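Local coordinates for recombination protein uvsY (Enterobacteria phage T4, PDB 4ZWS) that promotes assembly of the UvsX recombinase on single-stranded DNA and helps it displace bound gp32 during phage recombination and DNA synthesis, at residues K54-G66 with M83-V96. Residues are numbered along the deposited sequence; the frame is centred on the assembly and turned at random.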
loop_
_atom_site.group_PDB
_atom_site.type_symbol
_atom_site.label_atom_id
_atom_site.label_comp_id
_atom_site.label_asym_id
_atom_site.label_seq_id
_atom_site.Cartn_x
_atom_site.Cartn_y
_atom_site.Cartn_z
ATOM N N LYS A 54 -2.133 28.425 13.680
ATOM C CA LYS A 54 -3.056 28.240 14.789
ATOM C C LYS A 54 -3.344 29.536 15.520
ATOM O O LYS A 54 -4.402 29.672 16.140
ATOM C CB LYS A 54 -2.510 27.223 15.802
ATOM C CG LYS A 54 -2.437 25.829 15.269
ATOM C CD LYS A 54 -2.172 24.814 16.360
ATOM C CE LYS A 54 -1.981 23.423 15.759
ATOM N NZ LYS A 54 -1.853 22.392 16.829
ATOM N N VAL A 55 -2.539 30.550 15.241
ATOM C CA VAL A 55 -2.709 31.842 15.867
ATOM C C VAL A 55 -3.615 32.653 14.968
ATOM O O VAL A 55 -4.477 33.392 15.450
ATOM C CB VAL A 55 -1.346 32.547 16.094
ATOM C CG1 VAL A 55 -1.517 34.026 16.457
ATOM C CG2 VAL A 55 -0.580 31.829 17.168
ATOM N N ALA A 56 -3.453 32.474 13.662
ATOM C CA ALA A 56 -4.306 33.170 12.729
ATOM C C ALA A 56 -5.738 32.659 12.862
ATOM O O ALA A 56 -6.677 33.452 12.941
ATOM C CB ALA A 56 -3.789 32.991 11.313
ATOM N N LEU A 57 -5.889 31.342 12.997
ATOM C CA LEU A 57 -7.218 30.749 13.130
ATOM C C LEU A 57 -7.922 31.236 14.399
ATOM O O LEU A 57 -9.104 31.574 14.363
ATOM C CB LEU A 57 -7.143 29.218 13.131
ATOM C CG LEU A 57 -7.005 28.550 11.758
ATOM C CD1 LEU A 57 -6.749 27.056 11.869
ATOM C CD2 LEU A 57 -8.206 28.847 10.850
ATOM N N LYS A 58 -7.198 31.310 15.511
ATOM C CA LYS A 58 -7.827 31.775 16.732
ATOM C C LYS A 58 -8.191 33.254 16.614
ATOM O O LYS A 58 -9.274 33.660 17.030
ATOM C CB LYS A 58 -6.915 31.557 17.953
ATOM C CG LYS A 58 -7.637 31.799 19.278
ATOM C CD LYS A 58 -6.719 31.994 20.475
ATOM C CE LYS A 58 -7.533 32.224 21.774
ATOM N NZ LYS A 58 -8.009 33.630 22.032
ATOM N N ALA A 59 -7.304 34.055 16.030
ATOM C CA ALA A 59 -7.591 35.470 15.868
ATOM C C ALA A 59 -8.793 35.741 14.957
ATOM O O ALA A 59 -9.679 36.527 15.318
ATOM C CB ALA A 59 -6.367 36.194 15.350
ATOM N N ARG A 60 -8.851 35.065 13.808
ATOM C CA ARG A 60 -9.952 35.263 12.862
ATOM C C ARG A 60 -11.293 34.713 13.370
ATOM O O ARG A 60 -12.344 35.324 13.149
ATOM C CB ARG A 60 -9.603 34.666 11.503
ATOM C CG ARG A 60 -8.256 35.155 10.988
ATOM C CD ARG A 60 -8.152 36.658 11.080
ATOM N NE ARG A 60 -9.003 37.292 10.084
ATOM C CZ ARG A 60 -9.457 38.538 10.165
ATOM N NH1 ARG A 60 -9.145 39.289 11.213
ATOM N NH2 ARG A 60 -10.231 39.026 9.202
ATOM N N LEU A 61 -11.268 33.567 14.042
ATOM C CA LEU A 61 -12.500 33.028 14.599
ATOM C C LEU A 61 -13.067 34.024 15.616
ATOM O O LEU A 61 -14.283 34.229 15.679
ATOM C CB LEU A 61 -12.280 31.648 15.206
ATOM C CG LEU A 61 -13.526 30.942 15.752
ATOM C CD1 LEU A 61 -13.539 29.500 15.357
ATOM C CD2 LEU A 61 -13.504 31.011 17.270
ATOM N N ASP A 62 -12.194 34.667 16.390
ATOM C CA ASP A 62 -12.665 35.659 17.350
ATOM C C ASP A 62 -13.273 36.838 16.618
ATOM O O ASP A 62 -14.269 37.411 17.064
ATOM C CB ASP A 62 -11.528 36.141 18.247
ATOM C CG ASP A 62 -11.186 35.149 19.332
ATOM O OD1 ASP A 62 -10.072 35.245 19.902
ATOM O OD2 ASP A 62 -12.027 34.256 19.591
ATOM N N TYR A 63 -12.678 37.180 15.481
ATOM C CA TYR A 63 -13.153 38.281 14.664
ATOM C C TYR A 63 -14.528 38.046 14.046
ATOM O O TYR A 63 -15.386 38.923 14.093
ATOM C CB TYR A 63 -12.162 38.577 13.546
ATOM C CG TYR A 63 -12.725 39.540 12.525
ATOM C CD1 TYR A 63 -12.816 40.899 12.801
ATOM C CD2 TYR A 63 -13.184 39.085 11.289
ATOM C CE1 TYR A 63 -13.340 41.781 11.875
ATOM C CE2 TYR A 63 -13.711 39.956 10.358
ATOM C CZ TYR A 63 -13.788 41.307 10.653
ATOM O OH TYR A 63 -14.311 42.187 9.728
ATOM N N TYR A 64 -14.734 36.855 13.489
ATOM C CA TYR A 64 -16.010 36.486 12.889
ATOM C C TYR A 64 -17.130 36.108 13.834
ATOM O O TYR A 64 -18.266 35.920 13.391
ATOM C CB TYR A 64 -15.816 35.319 11.906
ATOM C CG TYR A 64 -15.031 35.686 10.681
ATOM C CD1 TYR A 64 -13.776 35.129 10.422
ATOM C CD2 TYR A 64 -15.547 36.610 9.777
ATOM C CE1 TYR A 64 -13.058 35.488 9.279
ATOM C CE2 TYR A 64 -14.842 36.969 8.641
ATOM C CZ TYR A 64 -13.607 36.406 8.398
ATOM O OH TYR A 64 -12.938 36.783 7.273
ATOM N N SER A 65 -16.839 36.016 15.121
ATOM C CA SER A 65 -17.868 35.636 16.077
ATOM C C SER A 65 -17.969 36.597 17.273
ATOM O O SER A 65 -17.703 37.796 17.149
ATOM C CB SER A 65 -17.612 34.197 16.523
ATOM O OG SER A 65 -16.419 34.107 17.269
ATOM N N GLY A 66 -18.369 36.077 18.426
ATOM C CA GLY A 66 -18.302 36.843 19.667
ATOM C C GLY A 66 -17.041 36.582 20.478
ATOM O O GLY A 66 -16.853 35.483 21.019
ATOM N N MET A 83 -18.685 28.633 9.120
ATOM C CA MET A 83 -17.391 29.089 9.592
ATOM C C MET A 83 -16.184 28.441 8.878
ATOM O O MET A 83 -15.217 29.139 8.581
ATOM C CB MET A 83 -17.312 28.882 11.109
ATOM C CG MET A 83 -16.451 29.912 11.858
ATOM S SD MET A 83 -16.719 31.673 11.473
ATOM C CE MET A 83 -18.275 32.015 12.262
ATOM N N LYS A 84 -16.226 27.139 8.578
ATOM C CA LYS A 84 -15.102 26.513 7.859
ATOM C C LYS A 84 -14.854 27.175 6.504
ATOM O O LYS A 84 -13.710 27.497 6.173
ATOM C CB LYS A 84 -15.312 25.010 7.654
ATOM C CG LYS A 84 -14.877 24.147 8.821
ATOM C CD LYS A 84 -15.185 22.674 8.558
ATOM C CE LYS A 84 -14.705 21.778 9.704
ATOM N NZ LYS A 84 -14.566 20.333 9.307
ATOM N N THR A 85 -15.916 27.385 5.728
ATOM C CA THR A 85 -15.789 28.073 4.441
ATOM C C THR A 85 -15.248 29.484 4.616
ATOM O O THR A 85 -14.387 29.923 3.865
ATOM C CB THR A 85 -17.129 28.160 3.697
ATOM O OG1 THR A 85 -17.621 26.845 3.465
ATOM C CG2 THR A 85 -16.956 28.859 2.358
ATOM N N VAL A 86 -15.749 30.191 5.616
ATOM C CA VAL A 86 -15.356 31.576 5.817
ATOM C C VAL A 86 -13.886 31.676 6.231
ATOM O O VAL A 86 -13.132 32.491 5.691
ATOM C CB VAL A 86 -16.274 32.257 6.863
ATOM C CG1 VAL A 86 -15.704 33.596 7.315
ATOM C CG2 VAL A 86 -17.655 32.454 6.270
ATOM N N LEU A 87 -13.484 30.835 7.176
ATOM C CA LEU A 87 -12.102 30.795 7.635
ATOM C C LEU A 87 -11.125 30.412 6.517
ATOM O O LEU A 87 -10.050 31.007 6.400
ATOM C CB LEU A 87 -11.960 29.817 8.798
ATOM C CG LEU A 87 -12.475 30.372 10.116
ATOM C CD1 LEU A 87 -12.304 29.348 11.202
ATOM C CD2 LEU A 87 -11.752 31.675 10.448
ATOM N N SER A 88 -11.488 29.429 5.698
ATOM C CA SER A 88 -10.581 28.982 4.653
ATOM C C SER A 88 -10.351 30.062 3.600
ATOM O O SER A 88 -9.327 30.048 2.919
ATOM C CB SER A 88 -11.102 27.713 3.990
ATOM O OG SER A 88 -11.239 26.663 4.930
ATOM N N ALA A 89 -11.285 31.010 3.487
ATOM C CA ALA A 89 -11.187 32.072 2.485
ATOM C C ALA A 89 -10.609 33.365 3.051
ATOM O O ALA A 89 -10.290 34.289 2.309
ATOM C CB ALA A 89 -12.548 32.341 1.871
ATOM N N ASP A 90 -10.480 33.429 4.364
ATOM C CA ASP A 90 -10.000 34.634 5.027
ATOM C C ASP A 90 -8.581 35.012 4.583
ATOM O O ASP A 90 -7.721 34.141 4.468
ATOM C CB ASP A 90 -10.050 34.429 6.537
ATOM C CG ASP A 90 -9.553 35.620 7.299
ATOM O OD1 ASP A 90 -10.374 36.509 7.594
ATOM O OD2 ASP A 90 -8.344 35.662 7.607
ATOM N N LYS A 91 -8.347 36.302 4.336
ATOM C CA LYS A 91 -7.065 36.776 3.822
ATOM C C LYS A 91 -5.908 36.236 4.651
ATOM O O LYS A 91 -4.967 35.639 4.116
ATOM C CB LYS A 91 -7.007 38.310 3.795
ATOM N N ASP A 92 -5.979 36.438 5.960
ATOM C CA ASP A 92 -4.893 36.015 6.839
ATOM C C ASP A 92 -4.724 34.500 6.961
ATOM O O ASP A 92 -3.605 34.001 6.893
ATOM C CB ASP A 92 -5.093 36.635 8.218
ATOM C CG ASP A 92 -4.968 38.135 8.180
ATOM O OD1 ASP A 92 -4.193 38.612 7.323
ATOM O OD2 ASP A 92 -5.639 38.833 8.976
ATOM N N VAL A 93 -5.822 33.770 7.111
ATOM C CA VAL A 93 -5.736 32.323 7.196
ATOM C C VAL A 93 -5.215 31.745 5.881
ATOM O O VAL A 93 -4.367 30.838 5.858
ATOM C CB VAL A 93 -7.076 31.689 7.540
ATOM C CG1 VAL A 93 -6.965 30.178 7.457
ATOM C CG2 VAL A 93 -7.498 32.105 8.941
ATOM N N LEU A 94 -5.714 32.298 4.786
ATOM C CA LEU A 94 -5.359 31.818 3.462
ATOM C C LEU A 94 -3.879 32.031 3.197
ATOM O O LEU A 94 -3.206 31.165 2.619
ATOM C CB LEU A 94 -6.208 32.529 2.411
ATOM C CG LEU A 94 -6.147 32.080 0.961
ATOM C CD1 LEU A 94 -6.303 30.583 0.872
ATOM C CD2 LEU A 94 -7.287 32.759 0.229
ATOM N N LYS A 95 -3.363 33.175 3.642
ATOM C CA LYS A 95 -1.962 33.479 3.411
ATOM C C LYS A 95 -1.075 32.512 4.169
ATOM O O LYS A 95 -0.127 31.955 3.607
ATOM C CB LYS A 95 -1.644 34.913 3.836
ATOM C CG LYS A 95 -0.177 35.244 3.692
ATOM C CD LYS A 95 0.107 36.694 3.922
ATOM C CE LYS A 95 1.561 36.991 3.615
ATOM N NZ LYS A 95 1.855 38.439 3.760
ATOM N N VAL A 96 -1.417 32.277 5.431
ATOM C CA VAL A 96 -0.614 31.402 6.269
ATOM C C VAL A 96 -0.707 29.967 5.769
ATOM O O VAL A 96 0.279 29.237 5.784
ATOM C CB VAL A 96 -1.046 31.460 7.743
ATOM C CG1 VAL A 96 -0.050 30.710 8.577
ATOM C CG2 VAL A 96 -1.079 32.883 8.206
#
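One end of the antiparallel pair of long helices, 21-64 and 91-135, is fixed by a buried N-cap aspartate, D90, which R60 and Y64 both grip across the contact. The guanidinium of R60 comes side-on, with NE 2.9 Å and NH2 3.0 Å from D90 OD1, which lies in the guanidinium plane although the two flat groups are turned well apart. Bends at chi2 (-49°) and chi3 (-72°) curl the R60 chain, bringing NE and NH2 to D90. Y64 OH donates to D90 OD1 at 2.6 Å, meeting its anti lone pair, while R60 NH2 meets the syn one. OD1 thus accepts three bonds, which probably favours the charged carboxylate. D90 OD2 accepts V93 N at 3.2 Å, the N-cap bond to helix 91-135, so one residue ties the cap to helix 21-64. D92 OD2 sits over a guanidinium face, a long, purely electrostatic contact.

The Y64 ring is sandwiched: V86 CG1 makes a CH-pi contact 3.6 Å from its centroid, and Y63 covers the opposite face. M83 SD lies oblique to the ring, a Met-aromatic contact, and touches Y64 CB at 3.8 Å. Beside this, L87 CD2 packs on R60 CB, while L57 CD2 meets V93 CG2 at 3.8 Å.

Helix 54-64 runs nearly antiparallel to helix 91-96 (167°) but crosses helix 83-89 more steeply, the chain turning at D90. T85 packs against L61, and S88 against K54, of a second subunit of the heptamer.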